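Local coordinates for protein JSC1_58120g3 ([Leptolyngbya] sp. JSC-1, PDB 6XHH) that probably senses far-red light as a cyanobacteriochrome, using a GAF domain that holds a bilin (verdin) chromophore in its pocket, at residues 32-44 and 141-155. Residues are numbered along the deposited sequence; the frame is centred on the assembly and turned at random.
With M1V (mesobiliverdin IX(alpha)), chain C; EDO (1,2-ethanediol), chain E.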
loop_
_atom_site.group_PDB
_atom_site.type_symbol
_atom_site.label_atom_id
_atom_site.label_comp_id
_atom_site.label_asym_id
_atom_site.label_seq_id
_atom_site.Cartn_x
_atom_site.Cartn_y
_atom_site.Cartn_z
ATOM N N LEU A 32 -12.433 -5.636 3.614
ATOM C CA LEU A 32 -11.952 -7.014 3.585
ATOM C C LEU A 32 -10.985 -7.293 4.730
ATOM O O LEU A 32 -11.107 -8.302 5.434
ATOM C CB LEU A 32 -11.279 -7.272 2.239
ATOM C CG LEU A 32 -10.640 -8.645 2.038
ATOM C CD1 LEU A 32 -11.707 -9.719 2.111
ATOM C CD2 LEU A 32 -9.916 -8.695 0.700
ATOM N N PHE A 33 -10.019 -6.404 4.934
ATOM C CA PHE A 33 -9.016 -6.587 5.977
ATOM C C PHE A 33 -9.488 -6.154 7.361
ATOM O O PHE A 33 -8.791 -6.423 8.345
ATOM C CB PHE A 33 -7.741 -5.815 5.612
ATOM C CG PHE A 33 -6.917 -6.465 4.517
ATOM C CD1 PHE A 33 -7.254 -7.712 4.007
ATOM C CD2 PHE A 33 -5.796 -5.831 4.011
ATOM C CE1 PHE A 33 -6.482 -8.321 3.012
ATOM C CE2 PHE A 33 -5.021 -6.438 3.011
ATOM C CZ PHE A 33 -5.372 -7.677 2.512
ATOM N N GLY A 34 -10.649 -5.511 7.462
ATOM C CA GLY A 34 -11.110 -4.971 8.730
ATOM C C GLY A 34 -10.087 -4.055 9.370
ATOM O O GLY A 34 -9.766 -4.196 10.557
ATOM N N ILE A 35 -9.558 -3.108 8.601
ATOM C CA ILE A 35 -8.523 -2.226 9.129
ATOM C C ILE A 35 -8.966 -0.770 9.056
ATOM O O ILE A 35 -10.077 -0.461 8.605
ATOM C CB ILE A 35 -7.190 -2.410 8.385
ATOM C CG1 ILE A 35 -7.372 -2.159 6.874
ATOM C CG2 ILE A 35 -6.607 -3.799 8.671
ATOM C CD1 ILE A 35 -6.097 -2.409 6.055
ATOM N N GLU A 36 -8.087 0.137 9.474
ATOM C CA GLU A 36 -8.485 1.516 9.712
ATOM C C GLU A 36 -8.164 2.464 8.565
ATOM O O GLU A 36 -8.783 3.525 8.479
ATOM C CB GLU A 36 -7.845 2.013 11.018
ATOM C CG GLU A 36 -8.504 1.341 12.225
ATOM C CD GLU A 36 -7.666 1.304 13.506
ATOM O OE1 GLU A 36 -6.437 1.541 13.493
ATOM O OE2 GLU A 36 -8.275 1.029 14.564
ATOM N N ARG A 37 -7.239 2.113 7.671
ATOM C CA ARG A 37 -7.004 2.972 6.516
ATOM C C ARG A 37 -6.376 2.181 5.390
ATOM O O ARG A 37 -5.512 1.345 5.630
ATOM C CB ARG A 37 -6.089 4.156 6.861
ATOM C CG ARG A 37 -6.249 5.309 5.901
ATOM C CD ARG A 37 -5.101 6.280 5.959
ATOM N NE ARG A 37 -4.894 6.906 7.267
ATOM C CZ ARG A 37 -5.567 7.963 7.722
ATOM N NH1 ARG A 37 -6.527 8.529 6.992
ATOM N NH2 ARG A 37 -5.265 8.467 8.913
ATOM N N VAL A 38 -6.824 2.456 4.169
ATOM C CA VAL A 38 -6.156 2.022 2.947
ATOM C C VAL A 38 -6.022 3.243 2.047
ATOM O O VAL A 38 -6.973 4.016 1.893
ATOM C CB VAL A 38 -6.921 0.890 2.228
ATOM C CG1 VAL A 38 -6.208 0.499 0.931
ATOM C CG2 VAL A 38 -7.035 -0.314 3.126
ATOM N N THR A 39 -4.842 3.420 1.458
ATOM C CA THR A 39 -4.547 4.592 0.653
ATOM C C THR A 39 -3.966 4.195 -0.697
ATOM O O THR A 39 -3.274 3.177 -0.837
ATOM C CB THR A 39 -3.538 5.546 1.331
ATOM O OG1 THR A 39 -2.282 4.869 1.532
ATOM C CG2 THR A 39 -4.049 6.031 2.651
ATOM N N ILE A 40 -4.220 5.051 -1.680
ATOM C CA ILE A 40 -3.510 5.052 -2.949
ATOM C C ILE A 40 -2.679 6.319 -3.000
ATOM O O ILE A 40 -3.203 7.430 -2.824
ATOM C CB ILE A 40 -4.477 4.965 -4.144
ATOM C CG1 ILE A 40 -5.189 3.609 -4.129
ATOM C CG2 ILE A 40 -3.723 5.145 -5.460
ATOM C CD1 ILE A 40 -6.472 3.571 -4.972
ATOM N N TYR A 41 -1.380 6.145 -3.227
ATOM C CA TYR A 41 -0.391 7.207 -3.189
ATOM C C TYR A 41 0.338 7.218 -4.519
ATOM O O TYR A 41 0.770 6.164 -5.005
ATOM C CB TYR A 41 0.564 6.951 -2.025
ATOM C CG TYR A 41 1.859 7.723 -1.918
ATOM C CD1 TYR A 41 2.991 7.298 -2.599
ATOM C CD2 TYR A 41 1.985 8.773 -1.025
ATOM C CE1 TYR A 41 4.208 7.940 -2.449
ATOM C CE2 TYR A 41 3.203 9.436 -0.859
ATOM C CZ TYR A 41 4.308 9.003 -1.575
ATOM O OH TYR A 41 5.510 9.649 -1.410
ATOM N N LYS A 42 0.432 8.396 -5.120
ATOM C CA LYS A 42 1.024 8.551 -6.439
ATOM C C LYS A 42 2.417 9.160 -6.340
ATOM O O LYS A 42 2.596 10.218 -5.725
ATOM C CB LYS A 42 0.132 9.423 -7.318
ATOM C CG LYS A 42 0.727 9.703 -8.684
ATOM C CD LYS A 42 -0.259 10.477 -9.550
ATOM C CE LYS A 42 0.313 10.622 -10.954
ATOM N NZ LYS A 42 -0.588 11.306 -11.919
ATOM N N PHE A 43 3.390 8.507 -6.966
ATOM C CA PHE A 43 4.740 9.049 -7.026
ATOM C C PHE A 43 4.812 10.275 -7.931
ATOM O O PHE A 43 4.247 10.298 -9.030
ATOM C CB PHE A 43 5.718 8.005 -7.546
ATOM C CG PHE A 43 6.163 7.010 -6.523
ATOM C CD1 PHE A 43 6.693 7.411 -5.309
ATOM C CD2 PHE A 43 6.056 5.651 -6.800
ATOM C CE1 PHE A 43 7.114 6.463 -4.377
ATOM C CE2 PHE A 43 6.456 4.697 -5.873
ATOM C CZ PHE A 43 6.998 5.108 -4.664
ATOM N N ARG A 44 5.534 11.287 -7.468
ATOM C CA ARG A 44 6.022 12.339 -8.342
ATOM C C ARG A 44 7.232 11.828 -9.112
ATOM O O ARG A 44 7.690 10.697 -8.927
ATOM C CB ARG A 44 6.406 13.579 -7.538
ATOM C CG ARG A 44 5.394 14.015 -6.512
ATOM C CD ARG A 44 5.931 15.201 -5.727
ATOM N NE ARG A 44 5.108 15.453 -4.554
ATOM C CZ ARG A 44 5.512 16.141 -3.493
ATOM N NH1 ARG A 44 6.743 16.635 -3.451
ATOM N NH2 ARG A 44 4.697 16.294 -2.463
ATOM N N TRP A 141 4.310 3.464 -10.622
ATOM C CA TRP A 141 3.407 4.604 -10.605
ATOM C C TRP A 141 3.142 5.134 -9.202
ATOM O O TRP A 141 3.034 6.353 -9.003
ATOM C CB TRP A 141 2.083 4.199 -11.269
ATOM C CG TRP A 141 1.025 5.268 -11.326
ATOM C CD1 TRP A 141 0.761 6.115 -12.371
ATOM C CD2 TRP A 141 0.094 5.617 -10.282
ATOM N NE1 TRP A 141 -0.292 6.945 -12.050
ATOM C CE2 TRP A 141 -0.711 6.666 -10.775
ATOM C CE3 TRP A 141 -0.150 5.127 -8.994
ATOM C CZ2 TRP A 141 -1.730 7.247 -10.012
ATOM C CZ3 TRP A 141 -1.164 5.706 -8.240
ATOM C CH2 TRP A 141 -1.942 6.749 -8.756
ATOM N N GLY A 142 3.026 4.242 -8.232
ATOM C CA GLY A 142 2.670 4.655 -6.890
ATOM C C GLY A 142 2.647 3.468 -5.960
ATOM O O GLY A 142 3.232 2.422 -6.255
ATOM N N LEU A 143 1.965 3.647 -4.827
ATOM C CA LEU A 143 1.896 2.637 -3.782
ATOM C C LEU A 143 0.468 2.465 -3.296
ATOM O O LEU A 143 -0.270 3.449 -3.150
ATOM C CB LEU A 143 2.794 3.016 -2.591
ATOM C CG LEU A 143 4.266 3.307 -2.893
ATOM C CD1 LEU A 143 4.970 3.907 -1.674
ATOM C CD2 LEU A 143 4.960 2.039 -3.339
ATOM N N LEU A 144 0.103 1.219 -3.016
ATOM C CA LEU A 144 -1.128 0.865 -2.317
ATOM C C LEU A 144 -0.739 0.410 -0.917
ATOM O O LEU A 144 0.059 -0.530 -0.770
ATOM C CB LEU A 144 -1.888 -0.235 -3.062
ATOM C CG LEU A 144 -3.089 -0.899 -2.388
ATOM C CD1 LEU A 144 -4.248 0.068 -2.216
ATOM C CD2 LEU A 144 -3.552 -2.112 -3.184
ATOM N N SER A 145 -1.265 1.093 0.098
ATOM C CA SER A 145 -0.899 0.869 1.493
ATOM C C SER A 145 -2.127 0.459 2.287
ATOM O O SER A 145 -3.178 1.103 2.198
ATOM C CB SER A 145 -0.265 2.122 2.125
ATOM O OG SER A 145 0.886 2.516 1.382
ATOM N N ALA A 146 -1.977 -0.598 3.068
ATOM C CA ALA A 146 -2.927 -1.004 4.094
ATOM C C ALA A 146 -2.353 -0.660 5.460
ATOM O O ALA A 146 -1.238 -1.086 5.791
ATOM C CB ALA A 146 -3.187 -2.509 3.993
ATOM N N PHE A 147 -3.104 0.098 6.253
ATOM C CA PHE A 147 -2.609 0.633 7.518
ATOM C C PHE A 147 -3.511 0.209 8.676
ATOM O O PHE A 147 -4.742 0.183 8.549
ATOM C CB PHE A 147 -2.567 2.178 7.505
ATOM C CG PHE A 147 -1.579 2.797 6.543
ATOM C CD1 PHE A 147 -0.261 2.363 6.460
ATOM C CD2 PHE A 147 -1.970 3.865 5.744
ATOM C CE1 PHE A 147 0.642 2.994 5.597
ATOM C CE2 PHE A 147 -1.077 4.485 4.876
ATOM C CZ PHE A 147 0.230 4.047 4.811
ATOM N N GLN A 148 -2.911 -0.073 9.826
ATOM C CA GLN A 148 -3.640 -0.046 11.078
ATOM C C GLN A 148 -3.071 1.088 11.925
ATOM O O GLN A 148 -1.855 1.289 11.977
ATOM C CB GLN A 148 -3.566 -1.387 11.813
ATOM C CG GLN A 148 -4.586 -1.560 12.954
ATOM C CD GLN A 148 -6.010 -1.773 12.478
ATOM O OE1 GLN A 148 -6.415 -1.280 11.432
ATOM N NE2 GLN A 148 -6.783 -2.512 13.264
ATOM N N ASN A 149 -3.962 1.858 12.539
ATOM C CA ASN A 149 -3.585 3.095 13.206
ATOM C C ASN A 149 -3.603 2.999 14.717
ATOM O O ASN A 149 -2.823 3.690 15.377
ATOM C CB ASN A 149 -4.526 4.229 12.778
ATOM C CG ASN A 149 -4.462 4.516 11.286
ATOM O OD1 ASN A 149 -3.493 4.163 10.616
ATOM N ND2 ASN A 149 -5.492 5.174 10.767
ATOM N N SER A 150 -4.506 2.202 15.283
ATOM C CA SER A 150 -4.672 2.142 16.727
ATOM C C SER A 150 -3.810 1.082 17.400
ATOM O O SER A 150 -3.630 1.153 18.620
ATOM C CB SER A 150 -6.150 1.904 17.058
ATOM O OG SER A 150 -6.581 0.665 16.536
ATOM N N ALA A 151 -3.250 0.145 16.646
ATOM C CA ALA A 151 -2.604 -1.034 17.211
ATOM C C ALA A 151 -1.774 -1.687 16.113
ATOM O O ALA A 151 -2.031 -1.475 14.934
ATOM C CB ALA A 151 -3.643 -2.028 17.746
ATOM N N PRO A 152 -0.784 -2.500 16.495
ATOM C CA PRO A 152 -0.153 -3.399 15.520
ATOM C C PRO A 152 -1.168 -4.375 14.950
ATOM O O PRO A 152 -2.222 -4.644 15.532
ATOM C CB PRO A 152 0.909 -4.142 16.348
ATOM C CG PRO A 152 1.095 -3.323 17.585
ATOM C CD PRO A 152 -0.202 -2.643 17.839
ATOM N N ARG A 153 -0.827 -4.938 13.798
ATOM C CA ARG A 153 -1.661 -5.964 13.202
ATOM C C ARG A 153 -0.751 -6.891 12.429
ATOM O O ARG A 153 0.166 -6.424 11.751
ATOM C CB ARG A 153 -2.711 -5.371 12.271
ATOM C CG ARG A 153 -3.650 -6.406 11.673
ATOM C CD ARG A 153 -4.096 -5.930 10.331
ATOM N NE ARG A 153 -5.266 -6.613 9.782
ATOM C CZ ARG A 153 -5.215 -7.653 8.961
ATOM N NH1 ARG A 153 -4.050 -8.202 8.649
ATOM N NH2 ARG A 153 -6.337 -8.156 8.472
ATOM N N HIS A 154 -0.993 -8.191 12.555
ATOM C CA HIS A 154 -0.178 -9.172 11.859
ATOM C C HIS A 154 -0.627 -9.286 10.410
ATOM O O HIS A 154 -1.818 -9.454 10.139
ATOM C CB HIS A 154 -0.290 -10.527 12.554
ATOM C CG HIS A 154 0.343 -11.638 11.793
ATOM N ND1 HIS A 154 1.686 -11.649 11.479
ATOM C CD2 HIS A 154 -0.167 -12.791 11.313
ATOM C CE1 HIS A 154 1.967 -12.756 10.813
ATOM N NE2 HIS A 154 0.861 -13.465 10.697
ATOM N N TRP A 155 0.324 -9.184 9.481
ATOM C CA TRP A 155 0.066 -9.390 8.060
ATOM C C TRP A 155 0.543 -10.776 7.653
ATOM O O TRP A 155 1.700 -11.125 7.897
ATOM C CB TRP A 155 0.771 -8.329 7.202
ATOM C CG TRP A 155 0.511 -6.910 7.638
ATOM C CD1 TRP A 155 1.351 -6.113 8.381
ATOM C CD2 TRP A 155 -0.672 -6.128 7.401
ATOM N NE1 TRP A 155 0.766 -4.882 8.608
ATOM C CE2 TRP A 155 -0.476 -4.867 8.020
ATOM C CE3 TRP A 155 -1.875 -6.370 6.733
ATOM C CZ2 TRP A 155 -1.441 -3.845 7.978
ATOM C CZ3 TRP A 155 -2.835 -5.348 6.689
ATOM C CH2 TRP A 155 -2.602 -4.098 7.312
HETATM O OA M1V C . 10.115 10.321 5.619
HETATM C C1A M1V C . 11.227 9.895 5.896
HETATM N NA M1V C . 11.657 8.664 5.591
HETATM C C2A M1V C . 12.240 10.614 6.561
HETATM C CMA M1V C . 12.134 12.035 7.066
HETATM C C3A M1V C . 13.350 9.782 6.678
HETATM C CAA M1V C . 14.651 10.097 7.313
HETATM C CBA M1V C . 15.814 10.026 6.322
HETATM C C4A M1V C . 12.968 8.499 6.046
HETATM C CHA M1V C . 13.795 7.414 5.935
HETATM C C1B M1V C . 13.566 6.097 5.334
HETATM C C2B M1V C . 14.554 5.079 5.387
HETATM C CMB M1V C . 15.904 5.191 6.054
HETATM C C3B M1V C . 14.052 3.988 4.743
HETATM C CAB M1V C . 14.748 2.653 4.555
HETATM C CBB M1V C . 14.117 1.593 5.473
HETATM C CGB M1V C . 14.431 1.890 6.924
HETATM O O2B M1V C . 15.609 1.783 7.342
HETATM O O1B M1V C . 13.538 2.242 7.726
HETATM N NB M1V C . 12.503 5.624 4.665
HETATM C C4B M1V C . 12.751 4.352 4.285
HETATM C CHB M1V C . 11.948 3.455 3.563
HETATM C C1C M1V C . 10.597 3.497 3.188
HETATM C C2C M1V C . 9.907 2.361 2.744
HETATM C CAC M1V C . 10.531 0.997 2.538
HETATM C CBC M1V C . 11.201 1.117 1.140
HETATM C CGC M1V C . 12.276 0.083 0.837
HETATM O O2C M1V C . 12.554 -0.815 1.665
HETATM O O1C M1V C . 12.912 0.118 -0.246
HETATM C C3C M1V C . 8.602 2.759 2.460
HETATM C CMC M1V C . 7.518 1.850 1.953
HETATM N NC M1V C . 9.725 4.563 3.203
HETATM C C4C M1V C . 8.498 4.133 2.765
HETATM C CHC M1V C . 7.427 5.066 2.660
HETATM C C1D M1V C . 6.087 4.869 2.429
HETATM C C2D M1V C . 5.263 5.676 1.598
HETATM C CMD M1V C . 5.727 6.858 0.781
HETATM N ND M1V C . 5.287 3.899 3.016
HETATM C C4D M1V C . 4.027 4.057 2.559
HETATM O OD M1V C . 3.089 3.338 2.908
HETATM C C3D M1V C . 4.001 5.172 1.661
HETATM C CAD M1V C . 2.804 5.688 0.903
HETATM C CBD M1V C . 1.907 6.458 1.848
HETATM C C1 EDO E . -7.600 -7.048 12.373
HETATM O O1 EDO E . -8.006 -6.294 11.219
HETATM C C2 EDO E . -8.261 -6.484 13.632
HETATM O O2 EDO E . -9.653 -6.252 13.358
HETATM O O HOH W 1 -3.020 6.338 8.848
HETATM O O HOH W 2 -0.455 4.342 -0.309
HETATM O O HOH W 3 -2.500 8.857 -13.492
HETATM O O HOH W 4 3.283 8.420 -10.838
#
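With CG anti to the carbonyl carbon (chi1 -71°) and an extended chain beyond it, Glu36, just ahead of strand 37-43, reaches the loop that follows strand 141-148, at Asn149 and Ser150. There its OE1 takes two backbone N-H groups, from Asn149 N and Ser150 N, each at 2.7 Å, while OE2 accepts the hydroxyl of Ser150 OG at 2.6 Å through its syn lone pair. A carboxylate suits this place because its two oxygens can gather three donors, and Ser150 supplies two of them, its backbone N-H and its hydroxyl. The Gln148 amide stacks on the carboxylate, the planes 23° apart.

At the other end Lys42, all-anti from chi1 176° onward, lays its methylenes over the Trp141 indole; CG stands 4.0 Å from the centroid of the six-membered ring in a CH-pi contact. This lets an exposed lysine shield a hydrophobic face and still send its amine outward. Gly142, opposite Lys42, leaves no side chain to collide with Tyr41 O.

Between these ends the antiparallel strands 37-43 and 141-148 are central neighbours in the GAF sheet. Val38, Ile40, Leu144 and Ala146 contribute apolar side chains to one face, where helix 157-178 packs on Ile40; Val38 CG1 meets Leu144 CD1 at 3.7 Å. Tyr41, Leu143, Ser145 and Phe147 turn to the bilin on the other. The D-ring substituents CAD and CMD lie over one face of the Tyr41 ring, whose hydroxyl is bonded to Trp68 O, and Leu143 CD1 packs on the D ring itself.

Ser145 OG donates to the D-ring carbonyl OD at 2.8 Å and accepts from a water held between the strands that also donates to Leu143 O and contacts Thr39 OG1. A hydroxyl that accepts while it donates would be polarised toward the chromophore, consistent with a fixed D-ring orientation in the far-red-absorbing dark state.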